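Local coordinates for sialidase domain-containing protein (Dyadobacter fermentans, PDB 5HX0), which is of unknown function but has a sialidase-like beta-propeller fold and a BNR-repeat-like domain, which suggests, without proving, a role in carbohydrate recognition or processing, at residues 49-54 against 99-104; 382-385 against 391-394. All blocks are in the same frame, centred on the assembly; numbering follows the deposited sequence.

Contact 1: 49-54 against 99-104; sequences VIYRNE and VSVKSK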
ATOM      1  N   VAL A  49     -20.521   0.632 -15.929  1.00 13.50           N
ATOM      2  CA  VAL A  49     -19.514  -0.058 -15.129  1.00 13.98           C
ATOM      3  C   VAL A  49     -18.327   0.888 -14.991  1.00 14.86           C
ATOM      4  O   VAL A  49     -17.821   1.411 -15.988  1.00 13.31           O
ATOM      5  CB  VAL A  49     -19.103  -1.399 -15.756  1.00 14.10           C
ATOM      6  CG1 VAL A  49     -17.934  -1.998 -14.972  1.00 12.92           C
ATOM      7  CG2 VAL A  49     -20.290  -2.378 -15.721  1.00 19.40           C
ATOM      8  N   ILE A  50     -17.923   1.154 -13.755  1.00 11.61           N
ATOM      9  CA  ILE A  50     -16.914   2.155 -13.465  1.00 13.04           C
ATOM     10  C   ILE A  50     -15.543   1.523 -13.260  1.00 11.50           C
ATOM     11  O   ILE A  50     -14.543   2.021 -13.772  1.00 12.40           O
ATOM     12  CB  ILE A  50     -17.349   2.995 -12.240  1.00 10.10           C
ATOM     13  CG1 ILE A  50     -18.585   3.826 -12.610  1.00 10.99           C
ATOM     14  CG2 ILE A  50     -16.183   3.886 -11.709  1.00  7.78           C
ATOM     15  CD1 ILE A  50     -19.099   4.726 -11.497  1.00 12.04           C
ATOM     16  N   TYR A  51     -15.476   0.405 -12.540  1.00  9.76           N
ATOM     17  CA  TYR A  51     -14.220  -0.330 -12.401  1.00  9.90           C
ATOM     18  C   TYR A  51     -14.543  -1.766 -12.053  1.00 12.02           C
ATOM     19  O   TYR A  51     -15.300  -2.020 -11.106  1.00 13.18           O
ATOM     20  CB  TYR A  51     -13.297   0.256 -11.322  1.00 11.65           C
ATOM     21  CG  TYR A  51     -12.080  -0.613 -11.135  1.00 11.63           C
ATOM     22  CD1 TYR A  51     -11.042  -0.589 -12.058  1.00 12.30           C
ATOM     23  CD2 TYR A  51     -12.006  -1.535 -10.085  1.00 11.70           C
ATOM     24  CE1 TYR A  51      -9.943  -1.425 -11.912  1.00 13.85           C
ATOM     25  CE2 TYR A  51     -10.907  -2.363  -9.930  1.00 11.01           C
ATOM     26  CZ  TYR A  51      -9.880  -2.302 -10.841  1.00 11.42           C
ATOM     27  OH  TYR A  51      -8.787  -3.133 -10.682  1.00 13.25           O
ATOM     28  N   ARG A  52     -13.965  -2.697 -12.818  1.00  8.85           N
ATOM     29  CA  ARG A  52     -14.230  -4.119 -12.645  1.00 10.43           C
ATOM     30  C   ARG A  52     -12.978  -4.908 -12.986  1.00 11.68           C
ATOM     31  O   ARG A  52     -12.423  -4.752 -14.077  1.00 12.98           O
ATOM     32  CB  ARG A  52     -15.391  -4.579 -13.546  1.00 11.78           C
ATOM     33  CG  ARG A  52     -15.695  -6.075 -13.416  1.00 13.47           C
ATOM     34  CD  ARG A  52     -16.687  -6.552 -14.498  1.00 16.20           C
ATOM     35  NE  ARG A  52     -17.030  -7.979 -14.392  1.00 17.86           N
ATOM     36  CZ  ARG A  52     -16.263  -8.991 -14.799  1.00 19.02           C
ATOM     37  NH1 ARG A  52     -15.070  -8.772 -15.324  1.00 14.92           N
ATOM     38  NH2 ARG A  52     -16.697 -10.240 -14.672  1.00 14.58           N
ATOM     39  N   ASN A  53     -12.573  -5.790 -12.081  1.00 11.04           N
ATOM     40  CA  ASN A  53     -11.425  -6.659 -12.322  1.00 12.35           C
ATOM     41  C   ASN A  53     -11.617  -7.899 -11.458  1.00 12.64           C
ATOM     42  O   ASN A  53     -11.679  -7.794 -10.231  1.00 15.70           O
ATOM     43  CB  ASN A  53     -10.108  -5.938 -11.989  1.00 15.82           C
ATOM     44  CG  ASN A  53      -8.882  -6.802 -12.280  1.00 19.72           C
ATOM     45  OD1 ASN A  53      -8.912  -8.011 -12.071  1.00 13.97           O
ATOM     46  ND2 ASN A  53      -7.796  -6.176 -12.766  1.00 18.91           N
ATOM     47  N   GLU A  54     -11.708  -9.069 -12.097  1.00 13.93           N
ATOM     48  CA  GLU A  54     -12.034 -10.301 -11.380  1.00 15.91           C
ATOM     49  C   GLU A  54     -11.022 -10.668 -10.301  1.00 17.07           C
ATOM     50  O   GLU A  54     -11.352 -11.459  -9.413  1.00 17.42           O
ATOM     51  CB  GLU A  54     -12.165 -11.465 -12.369  1.00 17.26           C
ATOM     52  CG  GLU A  54     -13.428 -11.412 -13.164  1.00 30.50           C
ATOM     53  CD  GLU A  54     -13.458 -12.472 -14.251  1.00 42.87           C
ATOM     54  OE1 GLU A  54     -12.528 -13.312 -14.291  1.00 40.10           O
ATOM     55  OE2 GLU A  54     -14.400 -12.443 -15.071  1.00 45.09           O
ATOM     56  N   VAL A  99      -8.088   3.627  -3.370  1.00  7.40           N
ATOM     57  CA  VAL A  99      -7.689   3.928  -4.743  1.00  8.70           C
ATOM     58  C   VAL A  99      -8.772   4.766  -5.413  1.00 10.99           C
ATOM     59  O   VAL A  99      -9.873   4.940  -4.886  1.00 10.14           O
ATOM     60  CB  VAL A  99      -7.412   2.640  -5.561  1.00  6.22           C
ATOM     61  CG1 VAL A  99      -6.317   1.796  -4.897  1.00  9.34           C
ATOM     62  CG2 VAL A  99      -8.660   1.827  -5.718  1.00  5.45           C
ATOM     63  N   SER A 100      -8.464   5.267  -6.612  1.00  9.47           N
ATOM     64  CA  SER A 100      -9.422   6.086  -7.347  1.00 12.34           C
ATOM     65  C   SER A 100      -9.373   5.801  -8.841  1.00  9.16           C
ATOM     66  O   SER A 100      -8.339   5.393  -9.381  1.00  9.49           O
ATOM     67  CB  SER A 100      -9.166   7.596  -7.139  1.00 12.89           C
ATOM     68  OG  SER A 100      -7.913   7.942  -7.703  1.00 12.48           O
ATOM     69  N   VAL A 101     -10.505   6.060  -9.509  1.00  8.18           N
ATOM     70  CA  VAL A 101     -10.553   6.187 -10.959  1.00  6.18           C
ATOM     71  C   VAL A 101     -11.214   7.523 -11.252  1.00  8.26           C
ATOM     72  O   VAL A 101     -11.838   8.133 -10.377  1.00 12.11           O
ATOM     73  CB  VAL A 101     -11.300   5.023 -11.669  1.00  4.80           C
ATOM     74  CG1 VAL A 101     -10.479   3.698 -11.560  1.00  4.66           C
ATOM     75  CG2 VAL A 101     -12.695   4.841 -11.085  1.00 10.34           C
ATOM     76  N   LYS A 102     -11.039   7.999 -12.494  1.00  6.49           N
ATOM     77  CA  LYS A 102     -11.421   9.362 -12.873  1.00 12.89           C
ATOM     78  C   LYS A 102     -12.180   9.366 -14.195  1.00 15.39           C
ATOM     79  O   LYS A 102     -12.040   8.457 -15.020  1.00 12.30           O
ATOM     80  CB  LYS A 102     -10.181  10.273 -13.001  1.00 12.62           C
ATOM     81  CG  LYS A 102      -9.405  10.418 -11.702  1.00 15.96           C
ATOM     82  CD  LYS A 102      -8.077  11.174 -11.906  1.00 18.20           C
ATOM     83  CE  LYS A 102      -7.500  11.557 -10.522  1.00 30.40           C
ATOM     84  NZ  LYS A 102      -6.093  12.068 -10.513  1.00 32.84           N
ATOM     85  N   SER A 103     -12.970  10.425 -14.399  1.00 10.57           N
ATOM     86  CA  SER A 103     -13.825  10.547 -15.577  1.00 11.09           C
ATOM     87  C   SER A 103     -14.065  12.019 -15.874  1.00 13.94           C
ATOM     88  O   SER A 103     -14.097  12.850 -14.967  1.00 12.59           O
ATOM     89  CB  SER A 103     -15.179   9.839 -15.361  1.00 12.78           C
ATOM     90  OG  SER A 103     -16.041  10.001 -16.488  1.00 16.81           O
ATOM     91  N   LYS A 104     -14.222  12.337 -17.157  1.00 14.09           N
ATOM     92  CA  LYS A 104     -14.698  13.656 -17.548  1.00 20.74           C
ATOM     93  C   LYS A 104     -16.208  13.717 -17.691  1.00 20.12           C
ATOM     94  O   LYS A 104     -16.769  14.812 -17.716  1.00 22.39           O
ATOM     95  CB  LYS A 104     -14.078  14.090 -18.875  1.00 21.46           C
ATOM     96  CG  LYS A 104     -12.587  14.316 -18.807  1.00 35.73           C
ATOM     97  CD  LYS A 104     -11.978  14.427 -20.196  1.00 55.89           C
ATOM     98  CE  LYS A 104     -10.458  14.254 -20.159  1.00 66.82           C
ATOM     99  NZ  LYS A 104     -10.053  12.845 -19.867  1.00 73.51           N
TER
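The backbones of 49-54 and 99-104 belong to two different antiparallel sheets and come no nearer than 7.6 Å between the CA atoms of Y51 and V101, so side chains alone bridge the gap. V101 does this for its strand: CG2 reaches I50 and CG1 reaches Y51, one methyl for each partner. The closer touch is methyl to methyl, 3.7 Å between I50 CG2 and V101 CG2, and the two side chains cross obliquely. With I50 CG1 beside the backbone N (chi1 -67°), CG2 falls anti to that N, and it is CG2, not the longer CG1 arm, that meets the valine. V101 CG1 lies 4.4 Å from Y51 CD1, a looser approach that is oblique to the ring. A short beta-branched residue suits this place, because it offers two methyls without a long chain to fit between sheets. I50 and Y51 together sit opposite the single residue I394, a classic beta bulge, and both of these consecutive residues also touch V101. Y51 combines an apolar ring with a polar end: its ring meets F75, while OH is hydrogen-bonded to R77. The contact is buried packing between successive sheets, as between propeller blades: strand 42-51 pairs with strand 393-401 in one, strand 97-103 with strands 71-79 and 114-117 in the other, and L73 of strand 71-79 also packs on I50.

Contact 2: 382-385 against 391-394; sequences SYYF and PQHI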
ATOM      1  N   SER A 382     -23.238   6.514  -8.082  1.00  7.72           N
ATOM      2  CA  SER A 382     -22.313   5.395  -8.053  1.00  7.32           C
ATOM      3  C   SER A 382     -22.629   4.475  -6.875  1.00  9.26           C
ATOM      4  O   SER A 382     -23.311   4.855  -5.923  1.00 11.98           O
ATOM      5  CB  SER A 382     -20.859   5.891  -7.948  1.00  9.63           C
ATOM      6  OG  SER A 382     -20.582   6.335  -6.620  1.00  9.33           O
ATOM      7  N   TYR A 383     -22.124   3.246  -6.954  1.00  8.90           N
ATOM      8  CA  TYR A 383     -22.309   2.232  -5.918  1.00  7.56           C
ATOM      9  C   TYR A 383     -21.358   1.097  -6.254  1.00 11.71           C
ATOM     10  O   TYR A 383     -20.719   1.107  -7.307  1.00 12.01           O
ATOM     11  CB  TYR A 383     -23.767   1.735  -5.827  1.00  7.93           C
ATOM     12  CG  TYR A 383     -24.434   1.537  -7.171  1.00 12.28           C
ATOM     13  CD1 TYR A 383     -24.282   0.342  -7.883  1.00 13.11           C
ATOM     14  CD2 TYR A 383     -25.202   2.557  -7.745  1.00 17.24           C
ATOM     15  CE1 TYR A 383     -24.890   0.166  -9.125  1.00 13.16           C
ATOM     16  CE2 TYR A 383     -25.821   2.378  -8.985  1.00 15.11           C
ATOM     17  CZ  TYR A 383     -25.646   1.189  -9.666  1.00 12.99           C
ATOM     18  OH  TYR A 383     -26.246   1.022 -10.889  1.00 15.21           O
ATOM     19  N   TYR A 384     -21.223   0.133  -5.340  1.00  7.06           N
ATOM     20  CA  TYR A 384     -20.568  -1.097  -5.751  1.00  9.34           C
ATOM     21  C   TYR A 384     -21.625  -2.180  -5.889  1.00 16.12           C
ATOM     22  O   TYR A 384     -22.763  -2.048  -5.410  1.00 10.25           O
ATOM     23  CB  TYR A 384     -19.405  -1.515  -4.816  1.00  9.09           C
ATOM     24  CG  TYR A 384     -19.773  -2.284  -3.552  1.00  9.22           C
ATOM     25  CD1 TYR A 384     -20.359  -1.635  -2.471  1.00 12.21           C
ATOM     26  CD2 TYR A 384     -19.478  -3.655  -3.423  1.00  7.61           C
ATOM     27  CE1 TYR A 384     -20.681  -2.331  -1.283  1.00 13.57           C
ATOM     28  CE2 TYR A 384     -19.804  -4.365  -2.236  1.00 10.51           C
ATOM     29  CZ  TYR A 384     -20.403  -3.680  -1.170  1.00 10.40           C
ATOM     30  OH  TYR A 384     -20.736  -4.349   0.010  1.00 13.34           O
ATOM     31  N   PHE A 385     -21.272  -3.216  -6.644  1.00 12.13           N
ATOM     32  CA  PHE A 385     -22.311  -4.097  -7.157  1.00 14.38           C
ATOM     33  C   PHE A 385     -21.722  -5.464  -7.461  1.00 14.01           C
ATOM     34  O   PHE A 385     -20.504  -5.636  -7.551  1.00 13.02           O
ATOM     35  CB  PHE A 385     -22.968  -3.516  -8.421  1.00 10.54           C
ATOM     36  CG  PHE A 385     -24.417  -3.883  -8.553  1.00 15.20           C
ATOM     37  CD1 PHE A 385     -25.353  -3.312  -7.708  1.00 11.75           C
ATOM     38  CD2 PHE A 385     -24.838  -4.802  -9.516  1.00 14.87           C
ATOM     39  CE1 PHE A 385     -26.706  -3.639  -7.808  1.00 12.68           C
ATOM     40  CE2 PHE A 385     -26.168  -5.151  -9.628  1.00 16.94           C
ATOM     41  CZ  PHE A 385     -27.115  -4.577  -8.772  1.00 14.76           C
ATOM     42  N   PRO A 391     -17.733 -10.579  -9.883  1.00 16.94           N
ATOM     43  CA  PRO A 391     -16.978  -9.939  -8.793  1.00 13.59           C
ATOM     44  C   PRO A 391     -17.642  -8.670  -8.259  1.00 13.16           C
ATOM     45  O   PRO A 391     -18.510  -8.062  -8.891  1.00 13.65           O
ATOM     46  CB  PRO A 391     -15.657  -9.581  -9.472  1.00 13.06           C
ATOM     47  CG  PRO A 391     -16.075  -9.286 -10.913  1.00 13.41           C
ATOM     48  CD  PRO A 391     -17.191 -10.259 -11.217  1.00 15.70           C
ATOM     49  N   GLN A 392     -17.196  -8.260  -7.072  1.00 11.12           N
ATOM     50  CA  GLN A 392     -17.574  -6.953  -6.544  1.00 11.32           C
ATOM     51  C   GLN A 392     -16.864  -5.862  -7.351  1.00 11.78           C
ATOM     52  O   GLN A 392     -15.630  -5.831  -7.419  1.00 11.47           O
ATOM     53  CB  GLN A 392     -17.208  -6.853  -5.062  1.00  9.46           C
ATOM     54  CG  GLN A 392     -18.295  -7.340  -4.115  1.00 12.08           C
ATOM     55  CD  GLN A 392     -18.603  -8.823  -4.272  1.00 19.34           C
ATOM     56  OE1 GLN A 392     -17.714  -9.624  -4.550  1.00 16.15           O
ATOM     57  NE2 GLN A 392     -19.872  -9.194  -4.098  1.00 12.88           N
ATOM     58  N   HIS A 393     -17.640  -4.984  -7.981  1.00  9.24           N
ATOM     59  CA  HIS A 393     -17.099  -3.948  -8.855  1.00 12.36           C
ATOM     60  C   HIS A 393     -17.811  -2.627  -8.568  1.00 11.14           C
ATOM     61  O   HIS A 393     -18.871  -2.587  -7.926  1.00 13.18           O
ATOM     62  CB  HIS A 393     -17.243  -4.357 -10.342  1.00 10.22           C
ATOM     63  CG  HIS A 393     -18.663  -4.544 -10.798  1.00 12.57           C
ATOM     64  ND1 HIS A 393     -19.390  -5.690 -10.545  1.00 14.45           N
ATOM     65  CD2 HIS A 393     -19.487  -3.726 -11.496  1.00 10.50           C
ATOM     66  CE1 HIS A 393     -20.600  -5.568 -11.063  1.00 12.75           C
ATOM     67  NE2 HIS A 393     -20.692  -4.377 -11.630  1.00 11.46           N
ATOM     68  N   ILE A 394     -17.232  -1.531  -9.056  1.00 10.67           N
ATOM     69  CA  ILE A 394     -17.888  -0.223  -8.988  1.00  8.66           C
ATOM     70  C   ILE A 394     -18.766  -0.045 -10.226  1.00  9.18           C
ATOM     71  O   ILE A 394     -18.338  -0.300 -11.353  1.00 10.78           O
ATOM     72  CB  ILE A 394     -16.854   0.914  -8.886  1.00  7.82           C
ATOM     73  CG1 ILE A 394     -15.734   0.548  -7.870  1.00 12.87           C
ATOM     74  CG2 ILE A 394     -17.565   2.252  -8.541  1.00  6.06           C
ATOM     75  CD1 ILE A 394     -16.257   0.226  -6.447  1.00 10.11           C
TER
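Q392 runs alongside Y384 in the same direction, with the tyrosine ring and glutamine amide planes 61° apart. The touch is made by the aliphatic part of the glutamine: Q392 CG meets the ring edge near its plane, 3.8 Å from Y384 CE2. Glutamine suits this place because its methylenes pack on the ring while its amide bonds elsewhere, NE2 to the carbonyl of D365; Y384 OH in turn bonds to the D365 carboxylate. On the same face, I394 CD1 rests 3.9 Å from Y384 CB. H393 and F385 project from the other face. The phenylalanine ring extends clear of 391-394, toward a cation-pi contact with R358, whereas the imidazole turns back over the neighbouring strand (chi1 62°), bringing NE2 to 4.0 Å from F385 CB. Between these faces, F385 and H393 form the antiparallel hydrogen-bonded pair of a beta hairpin: F385 N to H393 O is 2.8 Å and H393 N to F385 O is 3.0 Å, the second being the straighter. Y384 and I394 form the adjoining non-hydrogen-bonded pair. The imidazole is fixed by H393 ND1 to P391 O, 3.0 Å and nearly straight at 174°, with the acceptor in the ring plane. Since ND1 donates here, it carries a proton, and this bond ties the ring to the backbone just before the strand, restricting its rotation in a buried setting.

Contacts 1 and 2, with centres 9 Å apart, meet through strands 42-51 and 393-401, neighbours in one antiparallel sheet. I394 joins them: its O lies 2.8 Å from I50 N and its N 2.9 Å from Y51 O, both probable hydrogen bonds. Contact 2 is a pairing within that sheet, between the adjacent strands 378-385 and 393-401, whereas contact 1 carries its edge strand onto the next sheet. The sheet combines an N-terminal strand with the three C-terminal ones, the way a propeller ring is commonly closed. Beyond the strand end, R52 NH2 packs 3.5 Å from P391 CD. No ligand marks an active site here, so any link to a substrate pocket remains open.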